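Ferric vibriobactin ABC transporter, periplasmic ferric vibriobactin-binding protein (PDB 3R5T) binds the iron-loaded siderophore ferric vibriobactin in the periplasm of Vibrio cholerae and probably delivers it to an ABC transporter for uptake. Local coordinates at residues S93-D98 with I209-F214. Sequence-based numbering, arbitrary orientation.
Sequences SMIGAD and IVHRDF. With VBN ((4S,5R)-N-{3-[(2,3-dihydroxybenzoyl)amino]propyl}-2-(2,3-dihydroxyphenyl)-N-[3-({[(4S,5R)-2-(2,3-dihydroxyphenyl)-5-met hyl-4,5-dihydro-1,3-oxazol-4-yl]carbonyl}amino)propyl]-5-methyl-4,5-dihydro-1,3-oxazole-4-carboxamide), chain B.
Ile95 carries the contact with two of its branches. CG1 anti to the backbone N (chi1 -180°) and an extended chi2 carry the terminal CD1 to 3.6 Å from Val210 O. The same CD1 meets the His211 imidazole obliquely, 4.0 Å from His211 ND1. The other branch, Ile95 CG2, lies 3.6 Å from Arg212 NH2. The two segments meet by van der Waals contact alone. Vibriobactin bridges them as well. Ala97 N donates an almost straight hydrogen bond to ligand OAH (2.9 Å, 173°), and His211 CE1 approaches ligand OAG to 3.2 Å near the imidazole plane. Phe214 sets one ring face against ligand CAL, which lies 3.6 Å above the plane and offset toward the rim. Residues 93-98 lead out of strand 89-93 of the parallel sheet, and residues 209-214 lead into strand 214-217 of the mixed sheet, so the contact spans the cleft between the two lobes of a periplasmic binding protein, where the siderophore sits. Farther out, a salt bridge to Asp117 holds Arg212 NH2 beside Ile95. Asp98 OD1 receives Ser93 OG (3.0 Å) from above the carboxylate plane and is also hydrogen-bonded to Tyr118 OH, and OD2 to Thr32 OG1, which together restrain the carboxylate beside ligand CAN.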
loop_
_atom_site.group_PDB
_atom_site.type_symbol
_atom_site.label_atom_id
_atom_site.label_comp_id
_atom_site.label_asym_id
_atom_site.label_seq_id
_atom_site.Cartn_x
_atom_site.Cartn_y
_atom_site.Cartn_z
ATOM N N SER A 93 10.158 -2.885 7.614
ATOM C CA SER A 93 9.573 -3.617 6.499
ATOM C C SER A 93 10.565 -4.587 5.907
ATOM O O SER A 93 11.784 -4.371 5.963
ATOM C CB SER A 93 9.037 -2.668 5.427
ATOM O OG SER A 93 10.090 -1.956 4.820
ATOM N N MET A 94 10.020 -5.657 5.334
ATOM C CA MET A 94 10.798 -6.776 4.812
ATOM C C MET A 94 11.441 -6.499 3.452
ATOM O O MET A 94 12.575 -6.914 3.191
ATOM C CB MET A 94 9.861 -7.981 4.690
ATOM C CG MET A 94 10.519 -9.272 4.263
ATOM S SD MET A 94 11.524 -9.924 5.600
ATOM C CE MET A 94 11.792 -11.597 5.026
ATOM N N ILE A 95 10.702 -5.817 2.581
ATOM C CA ILE A 95 11.158 -5.566 1.206
ATOM C C ILE A 95 10.534 -4.299 0.647
ATOM O O ILE A 95 9.351 -4.022 0.881
ATOM C CB ILE A 95 10.853 -6.765 0.275
ATOM C CG1 ILE A 95 11.336 -6.498 -1.151
ATOM C CG2 ILE A 95 9.353 -7.075 0.289
ATOM C CD1 ILE A 95 11.408 -7.774 -2.023
ATOM N N GLY A 96 11.329 -3.536 -0.103
ATOM C CA GLY A 96 10.875 -2.252 -0.625
ATOM C C GLY A 96 11.961 -1.222 -0.380
ATOM O O GLY A 96 12.892 -1.465 0.399
ATOM N N ALA A 97 11.859 -0.071 -1.031
ATOM C CA ALA A 97 12.884 0.968 -0.848
ATOM C C ALA A 97 13.019 1.434 0.611
ATOM O O ALA A 97 14.079 1.951 1.015
ATOM C CB ALA A 97 12.618 2.166 -1.770
ATOM N N ASP A 98 11.947 1.262 1.381
ATOM C CA ASP A 98 11.881 1.709 2.780
ATOM C C ASP A 98 12.280 0.621 3.784
ATOM O O ASP A 98 12.138 0.804 4.990
ATOM C CB ASP A 98 10.480 2.274 3.117
ATOM C CG ASP A 98 9.361 1.276 2.909
ATOM O OD1 ASP A 98 9.631 0.096 2.647
ATOM O OD2 ASP A 98 8.199 1.704 3.009
ATOM N N ILE A 209 15.456 -10.511 -9.021
ATOM C CA ILE A 209 14.799 -10.126 -7.767
ATOM C C ILE A 209 13.312 -10.484 -7.747
ATOM O O ILE A 209 12.555 -10.085 -8.640
ATOM C CB ILE A 209 14.923 -8.619 -7.497
ATOM C CG1 ILE A 209 16.387 -8.160 -7.575
ATOM C CG2 ILE A 209 14.326 -8.273 -6.144
ATOM C CD1 ILE A 209 17.299 -8.809 -6.550
ATOM N N VAL A 210 12.899 -11.232 -6.730
ATOM C CA VAL A 210 11.498 -11.652 -6.595
ATOM C C VAL A 210 10.688 -10.582 -5.876
ATOM O O VAL A 210 11.125 -10.037 -4.871
ATOM C CB VAL A 210 11.391 -12.966 -5.806
ATOM C CG1 VAL A 210 9.926 -13.330 -5.544
ATOM C CG2 VAL A 210 12.123 -14.087 -6.559
ATOM N N HIS A 211 9.533 -10.250 -6.439
ATOM C CA HIS A 211 8.587 -9.341 -5.809
ATOM C C HIS A 211 7.210 -9.973 -5.751
ATOM O O HIS A 211 6.769 -10.604 -6.719
ATOM C CB HIS A 211 8.476 -8.042 -6.595
ATOM C CG HIS A 211 9.738 -7.251 -6.643
ATOM N ND1 HIS A 211 10.136 -6.416 -5.620
ATOM C CD2 HIS A 211 10.667 -7.133 -7.617
ATOM C CE1 HIS A 211 11.265 -5.817 -5.968
ATOM N NE2 HIS A 211 11.611 -6.243 -7.170
ATOM N N ARG A 212 6.524 -9.768 -4.632
ATOM C CA ARG A 212 5.211 -10.368 -4.420
ATOM C C ARG A 212 4.067 -9.398 -4.719
ATOM O O ARG A 212 2.923 -9.836 -4.912
ATOM C CB ARG A 212 5.122 -10.897 -2.992
ATOM C CG ARG A 212 6.059 -12.076 -2.767
ATOM C CD ARG A 212 6.127 -12.519 -1.308
ATOM N NE ARG A 212 6.906 -11.595 -0.488
ATOM C CZ ARG A 212 8.234 -11.513 -0.506
ATOM N NH1 ARG A 212 8.941 -12.292 -1.313
ATOM N NH2 ARG A 212 8.858 -10.653 0.282
ATOM N N ASP A 213 4.375 -8.101 -4.759
ATOM C CA ASP A 213 3.357 -7.066 -4.956
ATOM C C ASP A 213 3.081 -6.767 -6.433
ATOM O O ASP A 213 1.956 -6.954 -6.923
ATOM C CB ASP A 213 3.693 -5.773 -4.156
ATOM C CG ASP A 213 5.075 -5.156 -4.476
ATOM O OD1 ASP A 213 5.985 -5.845 -4.978
ATOM O OD2 ASP A 213 5.244 -3.954 -4.178
ATOM N N PHE A 214 4.118 -6.299 -7.126
ATOM C CA PHE A 214 4.037 -6.070 -8.563
ATOM C C PHE A 214 5.129 -6.871 -9.239
ATOM O O PHE A 214 6.279 -6.868 -8.783
ATOM C CB PHE A 214 4.247 -4.581 -8.900
ATOM C CG PHE A 214 3.043 -3.703 -8.631
ATOM C CD1 PHE A 214 2.358 -3.102 -9.673
ATOM C CD2 PHE A 214 2.606 -3.484 -7.334
ATOM C CE1 PHE A 214 1.258 -2.286 -9.417
ATOM C CE2 PHE A 214 1.500 -2.675 -7.079
ATOM C CZ PHE A 214 0.822 -2.092 -8.131
HETATM C C VBN B . 11.718 2.261 -7.673
HETATM N N VBN B . 11.550 1.309 -5.331
HETATM O O VBN B . 11.836 1.191 -8.169
HETATM C CA VBN B . 11.844 2.459 -6.168
HETATM C CB VBN B . 13.300 2.822 -5.688
HETATM C CAB VBN B . 6.525 8.080 -4.016
HETATM O OAC VBN B . 7.287 1.001 -10.726
HETATM O OAD VBN B . 10.734 6.844 -5.338
HETATM O OAF VBN B . 7.666 -0.271 -4.855
HETATM O OAG VBN B . 10.759 -3.612 -3.721
HETATM O OAH VBN B . 9.638 0.609 -2.714
HETATM O OAI VBN B . 8.938 0.926 -6.863
HETATM O OAJ VBN B . 10.557 -1.111 -4.774
HETATM O OAK VBN B . 9.184 2.746 -4.326
HETATM C CAL VBN B . 5.288 -1.013 -7.646
HETATM C CAM VBN B . 14.254 -2.350 -3.448
HETATM C CAN VBN B . 8.710 3.215 -0.233
HETATM C CAO VBN B . 5.853 -0.995 -6.326
HETATM C CAP VBN B . 13.127 -3.214 -3.337
HETATM C CAQ VBN B . 9.071 1.931 -0.760
HETATM C CAR VBN B . 5.971 -0.371 -8.744
HETATM C CAS VBN B . 14.127 -1.077 -4.020
HETATM C CAT VBN B . 8.546 4.331 -1.093
HETATM C CAU VBN B . 10.557 3.055 -10.770
HETATM C CAV VBN B . 11.163 5.920 -8.867
HETATM C CAW VBN B . 10.033 1.609 -10.771
HETATM C CAX VBN B . 10.815 7.263 -8.185
HETATM C CAY VBN B . 11.827 3.297 -9.951
HETATM C CAZ VBN B . 11.564 4.790 -7.903
HETATM N NBB VBN B . 9.280 1.183 -9.594
HETATM N NBC VBN B . 9.606 7.137 -7.374
HETATM N NBD VBN B . 8.308 5.175 -4.748
HETATM O OBF VBN B . 8.155 6.545 -2.852
HETATM C CBG VBN B . 7.873 0.874 -9.709
HETATM C CBH VBN B . 9.695 6.897 -5.931
HETATM C CBJ VBN B . 12.800 0.601 -5.232
HETATM C CBK VBN B . 7.096 -0.334 -6.108
HETATM C CBL VBN B . 11.871 -2.795 -3.811
HETATM C CBM VBN B . 9.253 1.805 -2.135
HETATM C CBN VBN B . 7.749 0.269 -7.144
HETATM C CBO VBN B . 11.764 -1.581 -4.355
HETATM C CBP VBN B . 9.094 2.886 -2.960
HETATM C CBQ VBN B . 7.156 0.250 -8.517
HETATM C CBR VBN B . 12.923 -0.679 -4.443
HETATM C CBS VBN B . 8.704 4.193 -2.422
HETATM C CBU VBN B . 7.912 7.461 -4.005
HETATM C CBW VBN B . 8.660 5.354 -3.374
HETATM C CBX VBN B . 8.375 6.554 -5.251
HETATM N NBY VBN B . 11.643 3.456 -8.506
HETATM O OG1 VBN B . 13.882 1.504 -5.295
HETATM C CG2 VBN B . 13.476 4.000 -4.743
#